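Local coordinates for metallo-beta-lactamase domain-containing protein 1 (Thermotoga maritima, PDB 1ZTC) that probably acts as a hydrolase of the metallo-beta-lactamase fold, possibly an endoribonuclease, and binds two nickel ions, at residues K16-G21 and S65-S70; V77-V82 and F88-F93; K134-L139 and K145-P150. All coordinates share one frame; numbering follows the deposited sequence. Where two conformers were deposited one is given.

The three contacts follow one another along the chain and sit in a metallo-beta-lactamase fold. Interactions 1 and 2 belong to the same six-stranded sheet, through strands 13-19 and 76-78, and have centres about 15 Å apart without touching. Helix 57-67 ends in interaction 1 and precedes strand 76-78 of interaction 2. Interaction 3 is a hairpin at the edge of the second sheet. Its centre lies about 17 Å from that of interaction 2 and about 25 Å from that of interaction 1. Leu78 CD2 and Leu139 CD1 touch at 3.8 Å, so interactions 2 and 3 link the two sheets, and 77-82 runs on to the metal centre. Interactions 1 and 2 also meet a second subunit.

Interaction 1 of 3, residues K16-G21 and S65-S70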
loop_
_atom_site.group_PDB
_atom_site.type_symbol
_atom_site.label_atom_id
_atom_site.label_comp_id
_atom_site.label_asym_id
_atom_site.label_seq_id
_atom_site.Cartn_x
_atom_site.Cartn_y
_atom_site.Cartn_z
ATOM N N LYS A 16 7.169 24.283 6.133
ATOM C CA LYS A 16 7.785 23.000 5.906
ATOM C C LYS A 16 6.687 21.984 5.607
ATOM O O LYS A 16 5.696 21.897 6.327
ATOM C CB LYS A 16 8.603 22.566 7.110
ATOM C CG LYS A 16 9.523 21.346 6.802
ATOM C CD LYS A 16 10.377 20.905 8.010
ATOM C CE LYS A 16 11.357 19.731 7.707
ATOM N NZ LYS A 16 12.159 19.908 6.450
ATOM N N ILE A 17 6.860 21.225 4.526
ATOM C CA ILE A 17 5.972 20.122 4.221
ATOM C C ILE A 17 6.519 18.879 4.925
ATOM O O ILE A 17 7.543 18.336 4.535
ATOM C CB ILE A 17 5.812 19.917 2.705
ATOM C CG1 ILE A 17 5.166 21.173 2.085
ATOM C CG2 ILE A 17 4.901 18.719 2.419
ATOM C CD1 ILE A 17 5.267 21.252 0.575
ATOM N N LEU A 18 5.848 18.448 5.989
ATOM C CA LEU A 18 6.330 17.338 6.785
ATOM C C LEU A 18 6.107 15.993 6.100
ATOM O O LEU A 18 6.912 15.059 6.228
ATOM C CB LEU A 18 5.633 17.334 8.139
ATOM C CG LEU A 18 5.757 18.598 8.973
ATOM C CD1 LEU A 18 5.257 18.320 10.367
ATOM C CD2 LEU A 18 7.207 19.127 8.999
ATOM N N VAL A 19 5.002 15.905 5.388
ATOM C CA VAL A 19 4.580 14.716 4.670
ATOM C C VAL A 19 3.923 15.161 3.366
ATOM O O VAL A 19 3.056 16.018 3.383
ATOM C CB VAL A 19 3.491 13.976 5.495
ATOM C CG1 VAL A 19 2.817 12.863 4.710
ATOM C CG2 VAL A 19 4.048 13.502 6.851
ATOM N N THR A 20 4.306 14.561 2.249
ATOM C CA THR A 20 3.485 14.641 1.038
ATOM C C THR A 20 2.579 13.421 1.000
ATOM O O THR A 20 3.013 12.272 1.154
ATOM C CB THR A 20 4.275 14.778 -0.297
ATOM O OG1 THR A 20 5.067 13.630 -0.485
ATOM C CG2 THR A 20 5.164 15.996 -0.274
ATOM N N GLY A 21 1.294 13.685 0.817
ATOM C CA GLY A 21 0.268 12.669 0.973
ATOM C C GLY A 21 0.168 11.717 -0.179
ATOM O O GLY A 21 0.789 11.907 -1.224
ATOM N N SER A 65 11.416 15.215 15.243
ATOM C CA SER A 65 12.776 15.095 15.784
ATOM C C SER A 65 13.739 16.082 15.123
ATOM O O SER A 65 14.479 16.782 15.810
ATOM C CB SER A 65 13.302 13.678 15.618
ATOM O OG SER A 65 14.565 13.557 16.229
ATOM N N GLU A 66 13.710 16.174 13.794
ATOM C CA GLU A 66 14.524 17.159 13.095
ATOM C C GLU A 66 14.229 18.583 13.537
ATOM O O GLU A 66 15.133 19.392 13.650
ATOM C CB GLU A 66 14.272 17.128 11.593
ATOM C CG GLU A 66 14.891 15.976 10.811
ATOM C CD GLU A 66 14.297 15.867 9.383
ATOM O OE1 GLU A 66 13.839 16.920 8.836
ATOM O OE2 GLU A 66 14.274 14.729 8.829
ATOM N N LEU A 67 12.953 18.910 13.707
ATOM C CA LEU A 67 12.546 20.256 14.111
ATOM C C LEU A 67 12.823 20.568 15.587
ATOM O O LEU A 67 12.787 21.730 15.998
ATOM C CB LEU A 67 11.065 20.445 13.845
ATOM C CG LEU A 67 10.680 20.597 12.385
ATOM C CD1 LEU A 67 9.177 20.477 12.259
ATOM C CD2 LEU A 67 11.161 21.923 11.850
ATOM N N GLY A 68 13.080 19.537 16.377
ATOM C CA GLY A 68 13.333 19.695 17.792
ATOM C C GLY A 68 12.083 20.041 18.579
ATOM O O GLY A 68 12.170 20.673 19.631
ATOM N N ILE A 69 10.925 19.620 18.093
ATOM C CA ILE A 69 9.673 19.909 18.776
ATOM C C ILE A 69 8.924 18.641 19.120
ATOM O O ILE A 69 9.220 17.573 18.598
ATOM C CB ILE A 69 8.746 20.787 17.936
ATOM C CG1 ILE A 69 8.414 20.094 16.606
ATOM C CG2 ILE A 69 9.371 22.158 17.731
ATOM C CD1 ILE A 69 7.315 20.769 15.854
ATOM N N SER A 70 7.958 18.808 20.016
ATOM C CA SER A 70 7.068 17.764 20.448
ATOM C C SER A 70 5.663 18.133 19.970
ATOM O O SER A 70 5.400 19.282 19.633
ATOM C CB SER A 70 7.184 17.662 21.984
ATOM O OG SER A 70 5.960 17.424 22.630
HETATM O O HOH W 1 13.301 16.937 6.373
#
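One flat group takes part, the carboxylate of Glu66, and Lys16 meets it at one oxygen. Lys16 CE lies 3.9 Å from Glu66 OE1, with the two side chains at about a right angle. The ammonium group stops short of a salt bridge, with Lys16 NZ 4.2 Å from Glu66 OE1. Water 1 bridges the two. It accepts from Lys16 NZ at 3.2 Å and donates to Glu66 OE1 at a short 2.5 Å. The opposite charges are therefore linked through solvent.

Lys16 is stretched out as far as CE, then bends at its last torsion (chi4 48°), which leaves NZ beside the water. Its stem serves the apolar part of the contact. Lys16 CD packs on Leu67 CD2 at 4.0 Å, and the two side chains pass in opposite directions. The other branch of Leu67 also has a partner: CD1 touches Leu18 CD2 at 4.0 Å. The fork of Leu67 thus spans two residues of the strand. Leu67 is the last helical residue. Gly68 follows with positive phi (73°) and closes the helix in a Schellman motif, in which Gly68 N bonds to Ser65 O at 3.1 Å.

The contact joins the C-terminal end of helix 57-67 to strand 13-19, an outermost strand of the six-stranded sheet. Leu18 and Val19 both face Val37 of the adjacent strand, forming a classic beta bulge, and beyond it Thr20 O accepts a bond from Arg29 of a second subunit. Lys63 of the helix bonds to Leu18 O. Tyr39 of strand 37-42 packs against Leu18 and against Leu67 and Ile69 at the end of helix 57-67.

Interaction 2 of 3, residues V77-V82 and F88-F93; sequences VLFTHV and FNSVLF. With NI (nickel (II) ion), chain F.
Phe79 and Ser90 meet through the first torsion of each. Phe79 CG stands anti to its carbonyl carbon (chi1 -54°), and the far end of the ring reaches the 88-93 turn. There Ser90 CB lies at the ring edge, near the plane, 3.8 Å from Phe79 CZ. Ser90 OG sits between its own backbone N and carbonyl carbon (chi1 66°). The hydroxyl is engaged by Ile87 O and Trp127 NE1, and the methylene meets the ring edge.

The second touch is purely apolar. Val77 CG2 approaches Phe93 CD2 at 4.1 Å, obliquely to the ring, and the side chains cross at about a right angle. One face of the Phe93 ring is covered by Leu92 CB, over its centre. The 3-10 segment 88-92 carries Ser90 and leads into Phe93, with Phe93 N bonded to Ser90 O at 3.1 Å.

Further along 77-82 the chain enters the metal site. His81 NE2 binds nickel at 2.1 Å, and His83, His152, Asp174 and two waters complete the shell. His81 ND1 donates to Thr80 OG1 at 2.9 Å, in the ring plane, which fixes the ring's rotation. Asp50 in turn bonds to that hydroxyl. His81, His83, Asp85 and His86 form the HxHxDH motif of the superfamily.

Strand 76-78 runs between strands 45-49 and 97-101, and Phe98 packs on both Val77 and Ser90. Phe64 of helix 57-67 packs against Phe93.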
loop_
_atom_site.group_PDB
_atom_site.type_symbol
_atom_site.label_atom_id
_atom_site.label_comp_id
_atom_site.label_asym_id
_atom_site.label_seq_id
_atom_site.Cartn_x
_atom_site.Cartn_y
_atom_site.Cartn_z
ATOM N N VAL A 77 -4.074 24.055 14.829
ATOM C CA VAL A 77 -4.271 23.024 13.816
ATOM C C VAL A 77 -5.498 23.368 12.997
ATOM O O VAL A 77 -6.587 23.558 13.557
ATOM C CB VAL A 77 -4.441 21.612 14.439
ATOM C CG1 VAL A 77 -4.742 20.568 13.362
ATOM C CG2 VAL A 77 -3.190 21.232 15.201
ATOM N N LEU A 78 -5.306 23.486 11.687
ATOM C CA LEU A 78 -6.398 23.800 10.768
ATOM C C LEU A 78 -6.697 22.600 9.867
ATOM O O LEU A 78 -5.788 21.850 9.476
ATOM C CB LEU A 78 -6.061 25.032 9.929
ATOM C CG LEU A 78 -5.733 26.300 10.719
ATOM C CD1 LEU A 78 -4.263 26.373 11.078
ATOM C CD2 LEU A 78 -6.108 27.520 9.921
ATOM N N PHE A 79 -7.976 22.429 9.555
ATOM C CA PHE A 79 -8.429 21.346 8.702
ATOM C C PHE A 79 -9.022 21.864 7.408
ATOM O O PHE A 79 -9.926 22.694 7.415
ATOM C CB PHE A 79 -9.516 20.509 9.388
ATOM C CG PHE A 79 -9.137 19.969 10.743
ATOM C CD1 PHE A 79 -7.998 19.185 10.905
ATOM C CD2 PHE A 79 -9.965 20.184 11.841
ATOM C CE1 PHE A 79 -7.658 18.662 12.145
ATOM C CE2 PHE A 79 -9.631 19.675 13.078
ATOM C CZ PHE A 79 -8.470 18.893 13.229
ATOM N N THR A 80 -8.550 21.336 6.288
ATOM C CA THR A 80 -9.252 21.542 5.034
ATOM C C THR A 80 -10.654 20.975 5.151
ATOM O O THR A 80 -11.622 21.620 4.784
ATOM C CB THR A 80 -8.513 20.929 3.845
ATOM O OG1 THR A 80 -8.336 19.523 4.031
ATOM C CG2 THR A 80 -7.174 21.624 3.671
ATOM N N HIS A 81 -10.766 19.773 5.709
ATOM C CA HIS A 81 -12.057 19.195 5.940
ATOM C C HIS A 81 -11.991 17.999 6.877
ATOM O O HIS A 81 -10.913 17.494 7.175
ATOM C CB HIS A 81 -12.687 18.794 4.611
ATOM C CG HIS A 81 -11.974 17.699 3.893
ATOM N ND1 HIS A 81 -10.648 17.780 3.529
ATOM C CD2 HIS A 81 -12.427 16.517 3.419
ATOM C CE1 HIS A 81 -10.319 16.698 2.858
ATOM N NE2 HIS A 81 -11.375 15.914 2.790
ATOM N N VAL A 82 -13.162 17.512 7.273
ATOM C CA VAL A 82 -13.273 16.484 8.282
ATOM C C VAL A 82 -13.373 15.117 7.631
ATOM O O VAL A 82 -14.441 14.544 7.536
ATOM C CB VAL A 82 -14.468 16.796 9.196
ATOM C CG1 VAL A 82 -14.610 15.687 10.277
ATOM C CG2 VAL A 82 -14.248 18.141 9.808
ATOM N N PHE A 88 -6.958 12.568 11.560
ATOM C CA PHE A 88 -6.758 11.574 12.622
ATOM C C PHE A 88 -5.682 11.988 13.638
ATOM O O PHE A 88 -5.882 11.881 14.872
ATOM C CB PHE A 88 -6.356 10.212 12.058
ATOM C CG PHE A 88 -6.086 9.216 13.131
ATOM C CD1 PHE A 88 -7.118 8.496 13.684
ATOM C CD2 PHE A 88 -4.806 9.061 13.653
ATOM C CE1 PHE A 88 -6.902 7.628 14.749
ATOM C CE2 PHE A 88 -4.579 8.189 14.718
ATOM C CZ PHE A 88 -5.630 7.466 15.245
ATOM N N ASN A 89 -4.556 12.459 13.121
ATOM C CA ASN A 89 -3.393 12.796 13.963
ATOM C C ASN A 89 -3.635 13.992 14.873
ATOM O O ASN A 89 -2.806 14.289 15.732
ATOM C CB ASN A 89 -2.107 13.010 13.116
ATOM C CG ASN A 89 -1.601 11.745 12.480
ATOM O OD1 ASN A 89 -1.900 10.662 12.946
ATOM N ND2 ASN A 89 -0.776 11.875 11.428
ATOM N N SER A 90 -4.773 14.669 14.696
ATOM C CA SER A 90 -5.206 15.748 15.613
ATOM C C SER A 90 -5.232 15.282 17.074
ATOM O O SER A 90 -5.046 16.075 17.984
ATOM C CB SER A 90 -6.580 16.253 15.192
ATOM O OG SER A 90 -7.605 15.267 15.354
ATOM N N VAL A 91 -5.453 13.985 17.301
ATOM C CA VAL A 91 -5.447 13.417 18.637
ATOM C C VAL A 91 -4.105 13.581 19.367
ATOM O O VAL A 91 -4.043 13.493 20.598
ATOM C CB VAL A 91 -5.888 11.914 18.641
ATOM C CG1 VAL A 91 -7.247 11.754 18.005
ATOM C CG2 VAL A 91 -4.844 10.992 17.914
ATOM N N LEU A 92 -3.036 13.850 18.626
ATOM C CA LEU A 92 -1.710 14.051 19.227
ATOM C C LEU A 92 -1.499 15.427 19.856
ATOM O O LEU A 92 -0.619 15.578 20.687
ATOM C CB LEU A 92 -0.618 13.832 18.187
ATOM C CG LEU A 92 -0.528 12.416 17.614
ATOM C CD1 LEU A 92 0.344 12.390 16.382
ATOM C CD2 LEU A 92 -0.036 11.452 18.675
ATOM N N PHE A 93 -2.288 16.418 19.456
ATOM C CA PHE A 93 -2.000 17.808 19.814
ATOM C C PHE A 93 -2.977 18.305 20.891
ATOM O O PHE A 93 -4.018 18.876 20.601
ATOM C CB PHE A 93 -1.989 18.673 18.564
ATOM C CG PHE A 93 -1.156 18.094 17.460
ATOM C CD1 PHE A 93 0.210 17.955 17.619
ATOM C CD2 PHE A 93 -1.739 17.614 16.309
ATOM C CE1 PHE A 93 0.981 17.354 16.632
ATOM C CE2 PHE A 93 -0.980 17.029 15.319
ATOM C CZ PHE A 93 0.390 16.911 15.479
HETATM NI NI NI F . -11.584 14.180 1.535
HETATM O O HOH W 2 -10.188 12.742 2.415
HETATM O O HOH W 3 -11.535 12.166 0.177
#

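Interaction 3 of 3, residues K134-L139 and K145-P150; sequences KGEESL and KVFHTP
A beta hairpin, strands 138-139 and 144-148, forms one edge of the five-stranded sheet of the metallo-beta-lactamase fold. Ser138 and Lys145 are an antiparallel, non-hydrogen-bonded pair. Beyond it, the backbone N and O of Val146 both bond to 134-139. Val146 N donates to Glu137 O at 2.9 Å. Val146 O accepts from Glu136 N at 2.7 Å, with a bent N-H...O angle of 139°.

Lys145 bends at chi2 (70°), and its chain turns back over the 136-137 backbone. Its NZ donates to Glu136 O at 2.9 Å and makes a weak hydrogen bond to Glu136 OE1 at 3.2 Å, part of a salt bridge. The other oxygen of that carboxylate, OE2, pairs with Arg200 of helix 192-201. Two cations near one carboxylate would probably favour its charged form. Glu136 OE2 also lies obliquely to the Phe147 ring, and Phe197 of the same helix packs edge-to-face with that ring.

Glu137 curls back on its own segment. Its OE2 accepts from Lys134 N through the syn lone pair, and OE1 accepts from Gly135 N, slightly out of the carboxylate plane. This holds the turn of 134-137, where Gly135 and Glu136 both have positive phi. The backbone angles at Gly135 (phi 104°) call for glycine, and its CA lies close against the backbone of His148. The same OE1 rests on Val146, and Leu139 CD1 packs on Val146 CG2 at 3.8 Å. At the other end of the contact, the backbone of Lys134 passes His148, whose ring stacks on His101 and bonds through NE2 to Arg154 O. Water 4 bridges the two segments: it donates to Glu136 OE2 at 2.6 Å and accepts from His148 N at 2.8 Å.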
loop_
_atom_site.group_PDB
_atom_site.type_symbol
_atom_site.label_atom_id
_atom_site.label_comp_id
_atom_site.label_asym_id
_atom_site.label_seq_id
_atom_site.Cartn_x
_atom_site.Cartn_y
_atom_site.Cartn_z
ATOM N N LYS A 134 -15.949 30.510 8.685
ATOM C CA LYS A 134 -17.002 30.673 7.670
ATOM C C LYS A 134 -16.438 30.754 6.247
ATOM O O LYS A 134 -17.164 30.527 5.279
ATOM C CB LYS A 134 -17.784 31.936 7.954
ATOM C CG LYS A 134 -18.455 31.938 9.311
ATOM C CD LYS A 134 -19.427 33.132 9.437
ATOM C CE LYS A 134 -20.348 33.068 10.692
ATOM N NZ LYS A 134 -21.717 32.484 10.421
ATOM N N GLY A 135 -15.146 31.073 6.130
ATOM C CA GLY A 135 -14.553 31.446 4.855
ATOM C C GLY A 135 -14.323 32.959 4.786
ATOM O O GLY A 135 -15.057 33.726 5.374
ATOM N N GLU A 136 -13.275 33.343 4.068
ATOM C CA GLU A 136 -12.834 34.716 3.880
ATOM C C GLU A 136 -12.033 35.289 5.065
ATOM O O GLU A 136 -11.509 36.375 4.934
ATOM C CB GLU A 136 -14.000 35.670 3.504
ATOM C CG GLU A 136 -14.718 35.286 2.199
ATOM C CD GLU A 136 -13.763 35.168 1.033
ATOM O OE1 GLU A 136 -12.977 36.113 0.823
ATOM O OE2 GLU A 136 -13.755 34.124 0.337
ATOM N N GLU A 137 -11.904 34.567 6.178
ATOM C CA GLU A 137 -11.075 35.044 7.282
ATOM C C GLU A 137 -9.610 35.174 6.850
ATOM O O GLU A 137 -9.129 34.449 5.989
ATOM C CB GLU A 137 -11.087 34.105 8.489
ATOM C CG GLU A 137 -12.415 33.947 9.180
ATOM C CD GLU A 137 -13.301 32.860 8.554
ATOM O OE1 GLU A 137 -12.901 32.222 7.544
ATOM O OE2 GLU A 137 -14.403 32.646 9.078
ATOM N N SER A 138 -8.935 36.147 7.444
ATOM C CA SER A 138 -7.509 36.323 7.311
ATOM C C SER A 138 -6.923 36.096 8.694
ATOM O O SER A 138 -7.257 36.820 9.636
ATOM C CB SER A 138 -7.236 37.766 6.851
ATOM O OG SER A 138 -6.227 37.741 5.862
ATOM N N LEU A 139 -6.062 35.097 8.823
ATOM C CA LEU A 139 -5.543 34.665 10.114
ATOM C C LEU A 139 -4.042 34.877 10.206
ATOM O O LEU A 139 -3.352 34.966 9.187
ATOM C CB LEU A 139 -5.800 33.158 10.289
ATOM C CG LEU A 139 -7.248 32.648 10.225
ATOM C CD1 LEU A 139 -7.302 31.128 10.272
ATOM C CD2 LEU A 139 -8.090 33.249 11.362
ATOM N N LYS A 145 -4.972 33.181 4.472
ATOM C CA LYS A 145 -6.306 33.496 3.988
ATOM C C LYS A 145 -7.116 32.213 3.806
ATOM O O LYS A 145 -6.665 31.277 3.165
ATOM C CB LYS A 145 -6.227 34.270 2.682
ATOM C CG LYS A 145 -7.587 34.528 2.019
ATOM C CD LYS A 145 -8.442 35.528 2.765
ATOM C CE LYS A 145 -9.635 35.916 1.906
ATOM N NZ LYS A 145 -10.360 37.105 2.414
ATOM N N VAL A 146 -8.323 32.222 4.373
ATOM C CA VAL A 146 -9.235 31.071 4.370
ATOM C C VAL A 146 -10.295 31.219 3.298
ATOM O O VAL A 146 -10.965 32.235 3.218
ATOM C CB VAL A 146 -9.969 30.946 5.734
ATOM C CG1 VAL A 146 -10.852 29.721 5.757
ATOM C CG2 VAL A 146 -8.964 30.893 6.874
ATOM N N PHE A 147 -10.476 30.173 2.509
ATOM C CA PHE A 147 -11.476 30.168 1.451
ATOM C C PHE A 147 -12.389 28.979 1.652
ATOM O O PHE A 147 -11.921 27.846 1.838
ATOM C CB PHE A 147 -10.803 30.045 0.082
ATOM C CG PHE A 147 -9.991 31.237 -0.305
ATOM C CD1 PHE A 147 -10.600 32.407 -0.735
ATOM C CD2 PHE A 147 -8.617 31.188 -0.260
ATOM C CE1 PHE A 147 -9.830 33.513 -1.099
ATOM C CE2 PHE A 147 -7.845 32.291 -0.620
ATOM C CZ PHE A 147 -8.446 33.434 -1.039
ATOM N N HIS A 148 -13.685 29.227 1.601
ATOM C CA HIS A 148 -14.683 28.132 1.607
ATOM C C HIS A 148 -14.772 27.555 0.209
ATOM O O HIS A 148 -15.156 28.247 -0.734
ATOM C CB HIS A 148 -16.064 28.627 2.039
ATOM C CG HIS A 148 -17.035 27.517 2.354
ATOM N ND1 HIS A 148 -18.400 27.711 2.406
ATOM C CD2 HIS A 148 -16.832 26.216 2.675
ATOM C CE1 HIS A 148 -18.995 26.580 2.741
ATOM N NE2 HIS A 148 -18.066 25.650 2.899
ATOM N N THR A 149 -14.402 26.292 0.077
ATOM C CA THR A 149 -14.298 25.655 -1.216
ATOM C C THR A 149 -15.064 24.328 -1.179
ATOM O O THR A 149 -14.450 23.261 -1.215
ATOM C CB THR A 149 -12.822 25.451 -1.603
ATOM O OG1 THR A 149 -12.122 24.791 -0.538
ATOM C CG2 THR A 149 -12.125 26.787 -1.848
ATOM N N PRO A 150 -16.393 24.398 -1.109
ATOM C CA PRO A 150 -17.212 23.194 -0.840
ATOM C C PRO A 150 -17.448 22.277 -2.060
ATOM O O PRO A 150 -18.555 21.914 -2.352
ATOM C CB PRO A 150 -18.531 23.789 -0.315
ATOM C CG PRO A 150 -18.627 25.118 -1.033
ATOM C CD PRO A 150 -17.219 25.618 -1.214
HETATM O O HOH W 4 -14.624 31.795 0.965
#